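Local atomic coordinates of thermosome subunit (Methanococcoides burtonii, PDB entry 3AQ1), a protein that probably binds and hydrolyses ATP to help other proteins fold, as a group II chaperonin subunit of the TCP-1 family. Residues A[182-190]-A[294-303]; A[191-199]-A[226-237]. All coordinates share one frame; numbering follows the deposited sequence.

Both contacts use strand 184-193, and they lie about 18 Å apart between centres. Contact 1 pairs its 184-190 part with the strands of 294-303 edge to edge, so its evidence is mostly backbone hydrogen bonds in antiparallel register. Contact 2 takes over where the strand runs on through 191-193 into a loop, and joins it to helix 226-235 mainly through side-chain packing, with no backbone pairing. Each is partly buried: valine, alanine, isoleucine and leucine side chains form the inner part, while charged residues in contact 1 and Phe199 with Met226 in contact 2 lie toward solvent. The two meet where Val295 CG2 packs 4.1 Å from Ser237 O.

Contact 1: A[182-190]-A[294-303]; sequences PEKVENAKI and DVGTAGLVEE
Ile190 reaches over Ala298 with its terminal methyl, CD1 lying 3.6 Å from Ala298 CB. Its CG1 branch is anti to the carbonyl carbon (chi1 -63°), and the extension of that branch beyond CG1 carries CD1 to the alanine. Ala188 adds to this apolar face: its CB is 3.7 Å from Val301 CG2. Val241 and Phe243 of strand 241-244, with Val314 of strand 310-317, help bury this face.

The other face carries Lys184, Glu186, Lys189 and Glu302, with Leu300 and Thr297 among them. Lys184 and Glu302 lie side by side and point the same way, with Lys184 CG 3.3 Å from Glu302 OE1; the lysine then bends at chi3 and chi4, leaving NZ 4.7 Å from Glu302 OE1. At that distance the opposite charges probably attract only weakly, and no salt bridge forms. Leu300 CD1 instead sits over the backbone, 3.4 Å from Val185 O. Farther along, Lys189 runs beside Thr297, whose OG1 is hydrogen-bonded to Gln318.

Backbone bonds fix the antiparallel register on both sides of the corner. Ile190 N gives Gly296 O a nearly straight bond of 2.7 Å (174°), although the donor stands above the carbonyl plane, and Gly296 N returns a bond to Ile190 O. Val185 and Val301 form a second reciprocal pair, and beyond it Glu303 N bonds Glu183 O at 3.0 Å. The Glu303 side chain leaves the polar face to form a salt bridge with Arg176, beside Tyr262. Between the two pairs the chains turn at 186-187 and 299, where Asn187 N still bonds Gly299 O. Gly299 and Leu300 both face Thr315 on the next strand, a classic beta bulge in the bent antiparallel pairing of what is probably the apical-domain sheet, as in other group II chaperonins.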
# COMPACT_ATOMS: atom_id res chain seq x y z
N PRO A 182 -2.94 -37.41 4.80
CA PRO A 182 -4.20 -37.02 5.44
C PRO A 182 -4.83 -35.75 4.83
O PRO A 182 -4.12 -34.83 4.44
CB PRO A 182 -3.80 -36.79 6.91
CG PRO A 182 -2.33 -36.52 6.86
CD PRO A 182 -1.83 -37.44 5.77
N GLU A 183 -6.16 -35.71 4.77
CA GLU A 183 -6.83 -34.57 4.15
C GLU A 183 -6.83 -33.32 5.02
O GLU A 183 -6.68 -32.21 4.53
CB GLU A 183 -8.27 -34.92 3.79
CG GLU A 183 -8.43 -35.38 2.37
CD GLU A 183 -9.89 -35.57 1.99
OE1 GLU A 183 -10.67 -34.61 2.13
OE2 GLU A 183 -10.23 -36.70 1.56
N LYS A 184 -7.02 -33.52 6.32
CA LYS A 184 -7.00 -32.43 7.27
C LYS A 184 -5.87 -32.73 8.24
O LYS A 184 -5.46 -33.87 8.38
CB LYS A 184 -8.32 -32.34 8.06
CG LYS A 184 -9.54 -32.02 7.24
CD LYS A 184 -10.85 -32.37 7.97
CE LYS A 184 -11.49 -31.19 8.71
NZ LYS A 184 -10.76 -30.82 9.97
N VAL A 185 -5.37 -31.69 8.89
CA VAL A 185 -4.47 -31.86 10.01
C VAL A 185 -4.76 -30.80 11.04
O VAL A 185 -4.58 -29.62 10.77
CB VAL A 185 -3.02 -31.75 9.60
CG1 VAL A 185 -2.16 -31.90 10.82
CG2 VAL A 185 -2.67 -32.82 8.59
N GLU A 186 -5.22 -31.21 12.22
CA GLU A 186 -5.46 -30.28 13.31
C GLU A 186 -4.17 -30.08 14.10
O GLU A 186 -3.32 -30.96 14.13
CB GLU A 186 -6.58 -30.78 14.20
CG GLU A 186 -7.92 -30.87 13.49
CD GLU A 186 -9.02 -31.43 14.37
OE1 GLU A 186 -8.77 -31.77 15.56
OE2 GLU A 186 -10.16 -31.55 13.86
N ASN A 187 -4.03 -28.91 14.71
CA ASN A 187 -2.79 -28.57 15.38
C ASN A 187 -1.63 -28.97 14.51
O ASN A 187 -0.87 -29.86 14.85
CB ASN A 187 -2.68 -29.27 16.72
CG ASN A 187 -3.87 -29.03 17.57
OD1 ASN A 187 -4.27 -27.88 17.77
ND2 ASN A 187 -4.47 -30.11 18.07
N ALA A 188 -1.51 -28.30 13.38
CA ALA A 188 -0.44 -28.59 12.45
C ALA A 188 0.87 -28.11 13.03
O ALA A 188 0.93 -27.08 13.70
CB ALA A 188 -0.72 -27.93 11.11
N LYS A 189 1.92 -28.88 12.79
CA LYS A 189 3.27 -28.45 13.13
C LYS A 189 4.01 -28.41 11.82
O LYS A 189 4.19 -29.43 11.17
CB LYS A 189 3.92 -29.43 14.10
CG LYS A 189 3.12 -29.61 15.35
CD LYS A 189 3.03 -28.32 16.13
CE LYS A 189 1.97 -28.39 17.22
NZ LYS A 189 2.14 -27.28 18.17
N ILE A 190 4.42 -27.22 11.42
CA ILE A 190 4.78 -26.98 10.03
C ILE A 190 6.27 -26.81 9.83
O ILE A 190 6.93 -26.03 10.53
CB ILE A 190 4.07 -25.74 9.51
CG1 ILE A 190 2.57 -25.98 9.53
CG2 ILE A 190 4.58 -25.38 8.12
CD1 ILE A 190 1.77 -24.73 9.59
N ASP A 294 12.54 -24.45 14.75
CA ASP A 294 12.39 -24.22 13.32
C ASP A 294 10.97 -24.49 12.82
O ASP A 294 10.62 -24.16 11.69
CB ASP A 294 13.39 -25.08 12.54
CG ASP A 294 14.81 -24.52 12.59
OD1 ASP A 294 14.96 -23.28 12.72
OD2 ASP A 294 15.77 -25.32 12.49
N VAL A 295 10.15 -25.07 13.69
CA VAL A 295 8.83 -25.55 13.33
C VAL A 295 7.72 -24.57 13.68
O VAL A 295 7.62 -24.10 14.81
CB VAL A 295 8.55 -26.86 14.03
CG1 VAL A 295 7.10 -27.35 13.76
CG2 VAL A 295 9.60 -27.89 13.62
N GLY A 296 6.88 -24.28 12.69
CA GLY A 296 5.78 -23.35 12.86
C GLY A 296 4.51 -24.07 13.25
O GLY A 296 4.46 -25.30 13.29
N THR A 297 3.47 -23.30 13.54
CA THR A 297 2.20 -23.88 13.94
C THR A 297 1.02 -23.21 13.26
O THR A 297 1.06 -22.03 12.95
CB THR A 297 1.97 -23.75 15.46
OG1 THR A 297 1.75 -22.37 15.78
CG2 THR A 297 3.16 -24.25 16.23
N ALA A 298 -0.05 -23.98 13.07
CA ALA A 298 -1.29 -23.45 12.53
C ALA A 298 -2.46 -24.25 13.08
O ALA A 298 -2.38 -25.46 13.19
CB ALA A 298 -1.28 -23.55 11.01
N GLY A 299 -3.56 -23.59 13.41
CA GLY A 299 -4.74 -24.30 13.85
C GLY A 299 -5.11 -25.48 12.96
O GLY A 299 -5.47 -26.56 13.44
N LEU A 300 -5.03 -25.27 11.65
CA LEU A 300 -5.53 -26.26 10.71
C LEU A 300 -4.86 -26.16 9.34
O LEU A 300 -4.67 -25.09 8.80
CB LEU A 300 -7.06 -26.11 10.56
CG LEU A 300 -7.81 -27.01 9.56
CD1 LEU A 300 -7.69 -28.47 9.93
CD2 LEU A 300 -9.28 -26.61 9.48
N VAL A 301 -4.50 -27.31 8.79
CA VAL A 301 -4.06 -27.40 7.42
C VAL A 301 -4.90 -28.46 6.74
O VAL A 301 -4.93 -29.60 7.19
CB VAL A 301 -2.59 -27.77 7.34
CG1 VAL A 301 -2.24 -28.20 5.91
CG2 VAL A 301 -1.74 -26.58 7.79
N GLU A 302 -5.61 -28.09 5.67
CA GLU A 302 -6.42 -29.06 4.93
C GLU A 302 -6.52 -28.76 3.45
O GLU A 302 -6.37 -27.62 3.03
CB GLU A 302 -7.82 -29.18 5.51
CG GLU A 302 -8.68 -27.98 5.33
CD GLU A 302 -10.14 -28.26 5.64
OE1 GLU A 302 -10.57 -29.43 5.51
OE2 GLU A 302 -10.86 -27.30 6.01
N GLU A 303 -6.76 -29.80 2.68
CA GLU A 303 -6.99 -29.70 1.24
C GLU A 303 -8.49 -29.60 1.01
O GLU A 303 -9.23 -30.54 1.33
CB GLU A 303 -6.44 -30.94 0.55
CG GLU A 303 -6.33 -30.85 -0.96
CD GLU A 303 -5.80 -32.15 -1.56
OE1 GLU A 303 -4.56 -32.33 -1.54
OE2 GLU A 303 -6.61 -32.99 -2.04

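Contact 2: A[191-199]-A[226-237]; sequences LLLSCPVEF and MMREMAEKVIAS
The strand 191-193 and the loop after it pass beside helix 226-235 without backbone pairing: the nearest CA atoms, those of Val197 and Met230, are 6.8 Å apart. Side chains bridge this spacing. Val234 faces two leucines of the strand, one methyl to each, its CG1 3.9 Å from Leu191 CD2 and its CG2 4.1 Å from Leu193 CD1. Val197 and Met230 slide past each other in opposite directions, with Val197 CG1 3.5 Å from Met230 CG; the methionine sets CG anti to its amide nitrogen (chi1 -177°) and bends beyond it. At the outer end Met227 SD stands above one face of the Phe199 ring, 4.7 Å from its centroid, a long Met-aromatic contact of doubtful detail. Ala252 of helix 250-258 and Val242 of strand 241-244 flank the packing.

Ser237 OG donates to Val234 O in the carbonyl plane at 2.8 Å, and also touches Leu191 CD2. Replacing Ser237 with an alanine would probably cost Val234 O its hydroxyl donor and Ala239 N its partner, and open a small gap beside Leu191 CD2. With apolar and sulfur contacts joining the segments, the attachment of the helix to the strand and following loop depends on shape and burial more than on directional bonds.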
# COMPACT_ATOMS: atom_id res chain seq x y z
N LEU A 191 6.80 -27.56 8.86
CA LEU A 191 8.20 -27.48 8.48
C LEU A 191 8.32 -26.87 7.08
O LEU A 191 7.65 -27.32 6.16
CB LEU A 191 8.82 -28.89 8.52
CG LEU A 191 10.30 -29.07 8.15
CD1 LEU A 191 11.20 -28.53 9.25
CD2 LEU A 191 10.62 -30.54 7.89
N LEU A 192 9.14 -25.83 6.93
CA LEU A 192 9.35 -25.23 5.60
C LEU A 192 10.73 -25.60 5.06
O LEU A 192 11.74 -25.38 5.73
CB LEU A 192 9.18 -23.70 5.65
CG LEU A 192 7.86 -23.29 6.32
CD1 LEU A 192 7.75 -21.79 6.51
CD2 LEU A 192 6.71 -23.81 5.53
N LEU A 193 10.77 -26.19 3.87
CA LEU A 193 12.04 -26.55 3.23
C LEU A 193 12.24 -25.78 1.94
O LEU A 193 11.38 -25.79 1.07
CB LEU A 193 12.09 -28.05 2.89
CG LEU A 193 11.83 -29.07 4.02
CD1 LEU A 193 12.02 -30.50 3.54
CD2 LEU A 193 12.72 -28.79 5.20
N SER A 194 13.37 -25.11 1.81
CA SER A 194 13.75 -24.50 0.54
C SER A 194 14.65 -25.47 -0.21
O SER A 194 14.88 -25.34 -1.41
CB SER A 194 14.47 -23.17 0.75
OG SER A 194 15.71 -23.38 1.41
N CYS A 195 15.16 -26.47 0.50
CA CYS A 195 15.95 -27.51 -0.13
C CYS A 195 15.07 -28.64 -0.63
O CYS A 195 13.98 -28.88 -0.09
CB CYS A 195 17.01 -28.04 0.83
SG CYS A 195 16.39 -28.86 2.28
N PRO A 196 15.54 -29.37 -1.65
CA PRO A 196 14.82 -30.53 -2.17
C PRO A 196 14.94 -31.69 -1.20
O PRO A 196 15.93 -31.76 -0.48
CB PRO A 196 15.59 -30.88 -3.46
CG PRO A 196 16.59 -29.78 -3.66
CD PRO A 196 16.84 -29.19 -2.32
N VAL A 197 13.96 -32.57 -1.20
CA VAL A 197 14.09 -33.85 -0.51
C VAL A 197 14.23 -34.95 -1.55
O VAL A 197 13.36 -35.80 -1.69
CB VAL A 197 12.87 -34.14 0.38
CG1 VAL A 197 13.12 -35.41 1.21
CG2 VAL A 197 12.56 -32.95 1.28
N GLU A 198 15.34 -34.92 -2.28
CA GLU A 198 15.59 -35.94 -3.29
C GLU A 198 17.07 -36.02 -3.58
O GLU A 198 17.85 -35.18 -3.12
CB GLU A 198 14.81 -35.64 -4.59
CG GLU A 198 15.29 -34.40 -5.34
CD GLU A 198 14.27 -33.86 -6.35
OE1 GLU A 198 14.51 -32.76 -6.89
OE2 GLU A 198 13.23 -34.53 -6.60
N PHE A 199 17.46 -37.03 -4.35
CA PHE A 199 18.84 -37.16 -4.79
C PHE A 199 19.32 -35.84 -5.39
O PHE A 199 20.49 -35.67 -5.72
CB PHE A 199 18.94 -38.26 -5.85
CG PHE A 199 18.31 -39.57 -5.44
CD1 PHE A 199 17.00 -39.86 -5.78
CD2 PHE A 199 19.05 -40.53 -4.75
CE1 PHE A 199 16.42 -41.08 -5.43
CE2 PHE A 199 18.48 -41.75 -4.39
CZ PHE A 199 17.16 -42.03 -4.73
N MET A 226 19.00 -45.12 0.41
CA MET A 226 19.50 -43.75 0.56
C MET A 226 18.38 -42.82 1.01
O MET A 226 18.60 -41.85 1.75
CB MET A 226 20.01 -43.25 -0.80
CG MET A 226 21.34 -43.83 -1.23
SD MET A 226 22.66 -43.16 -0.21
CE MET A 226 22.41 -41.40 -0.46
N MET A 227 17.18 -43.13 0.55
CA MET A 227 16.05 -42.23 0.66
C MET A 227 15.32 -42.42 1.99
O MET A 227 14.54 -41.56 2.40
CB MET A 227 15.12 -42.42 -0.54
CG MET A 227 14.45 -41.16 -1.06
SD MET A 227 15.49 -39.69 -1.17
CE MET A 227 16.93 -40.35 -2.00
N ARG A 228 15.57 -43.54 2.66
CA ARG A 228 15.01 -43.75 3.99
C ARG A 228 15.58 -42.70 4.94
O ARG A 228 14.83 -41.99 5.63
CB ARG A 228 15.33 -45.16 4.51
CG ARG A 228 14.10 -46.00 4.78
CD ARG A 228 14.44 -47.49 4.77
NE ARG A 228 13.24 -48.32 4.67
CZ ARG A 228 12.61 -48.86 5.71
NH1 ARG A 228 13.07 -48.68 6.94
NH2 ARG A 228 11.53 -49.60 5.52
N GLU A 229 16.91 -42.59 4.96
CA GLU A 229 17.59 -41.60 5.78
C GLU A 229 17.23 -40.14 5.43
O GLU A 229 17.18 -39.28 6.30
CB GLU A 229 19.10 -41.81 5.74
CG GLU A 229 19.52 -43.11 6.38
CD GLU A 229 21.02 -43.28 6.41
OE1 GLU A 229 21.70 -42.57 5.64
OE2 GLU A 229 21.51 -44.11 7.21
N MET A 230 16.99 -39.86 4.15
CA MET A 230 16.56 -38.53 3.77
C MET A 230 15.18 -38.25 4.36
O MET A 230 14.98 -37.26 5.08
CB MET A 230 16.51 -38.41 2.26
CG MET A 230 16.14 -37.04 1.73
SD MET A 230 17.39 -36.59 0.54
CE MET A 230 18.83 -36.60 1.62
N ALA A 231 14.23 -39.13 4.07
CA ALA A 231 12.89 -38.98 4.60
C ALA A 231 12.88 -38.95 6.13
O ALA A 231 12.17 -38.15 6.74
CB ALA A 231 11.98 -40.08 4.06
N GLU A 232 13.68 -39.80 6.76
CA GLU A 232 13.68 -39.90 8.21
C GLU A 232 14.07 -38.58 8.90
O GLU A 232 13.57 -38.26 9.99
CB GLU A 232 14.56 -41.05 8.69
CG GLU A 232 14.50 -41.27 10.19
CD GLU A 232 13.12 -41.70 10.65
OE1 GLU A 232 12.37 -42.29 9.83
OE2 GLU A 232 12.79 -41.45 11.83
N LYS A 233 14.95 -37.81 8.28
CA LYS A 233 15.31 -36.51 8.83
C LYS A 233 14.12 -35.54 8.82
O LYS A 233 13.99 -34.71 9.71
CB LYS A 233 16.52 -35.92 8.09
CG LYS A 233 17.73 -36.85 8.05
CD LYS A 233 18.90 -36.23 7.31
CE LYS A 233 20.17 -37.06 7.45
NZ LYS A 233 21.21 -36.59 6.50
N VAL A 234 13.25 -35.65 7.82
CA VAL A 234 12.03 -34.86 7.80
C VAL A 234 11.05 -35.40 8.84
O VAL A 234 10.46 -34.64 9.61
CB VAL A 234 11.33 -34.85 6.41
CG1 VAL A 234 9.98 -34.17 6.49
CG2 VAL A 234 12.20 -34.17 5.35
N ILE A 235 10.89 -36.72 8.87
CA ILE A 235 9.95 -37.33 9.81
C ILE A 235 10.30 -37.01 11.26
O ILE A 235 9.43 -36.73 12.07
CB ILE A 235 9.89 -38.85 9.65
CG1 ILE A 235 9.64 -39.23 8.19
CG2 ILE A 235 8.81 -39.42 10.53
CD1 ILE A 235 8.77 -40.47 8.02
N ALA A 236 11.60 -37.02 11.55
CA ALA A 236 12.12 -36.77 12.88
C ALA A 236 11.99 -35.33 13.39
O ALA A 236 12.31 -35.04 14.55
CB ALA A 236 13.58 -37.22 12.95
N SER A 237 11.54 -34.42 12.55
CA SER A 237 11.39 -33.03 12.95
C SER A 237 10.23 -32.85 13.91
O SER A 237 10.16 -31.86 14.62
CB SER A 237 11.16 -32.13 11.73
OG SER A 237 9.91 -32.39 11.14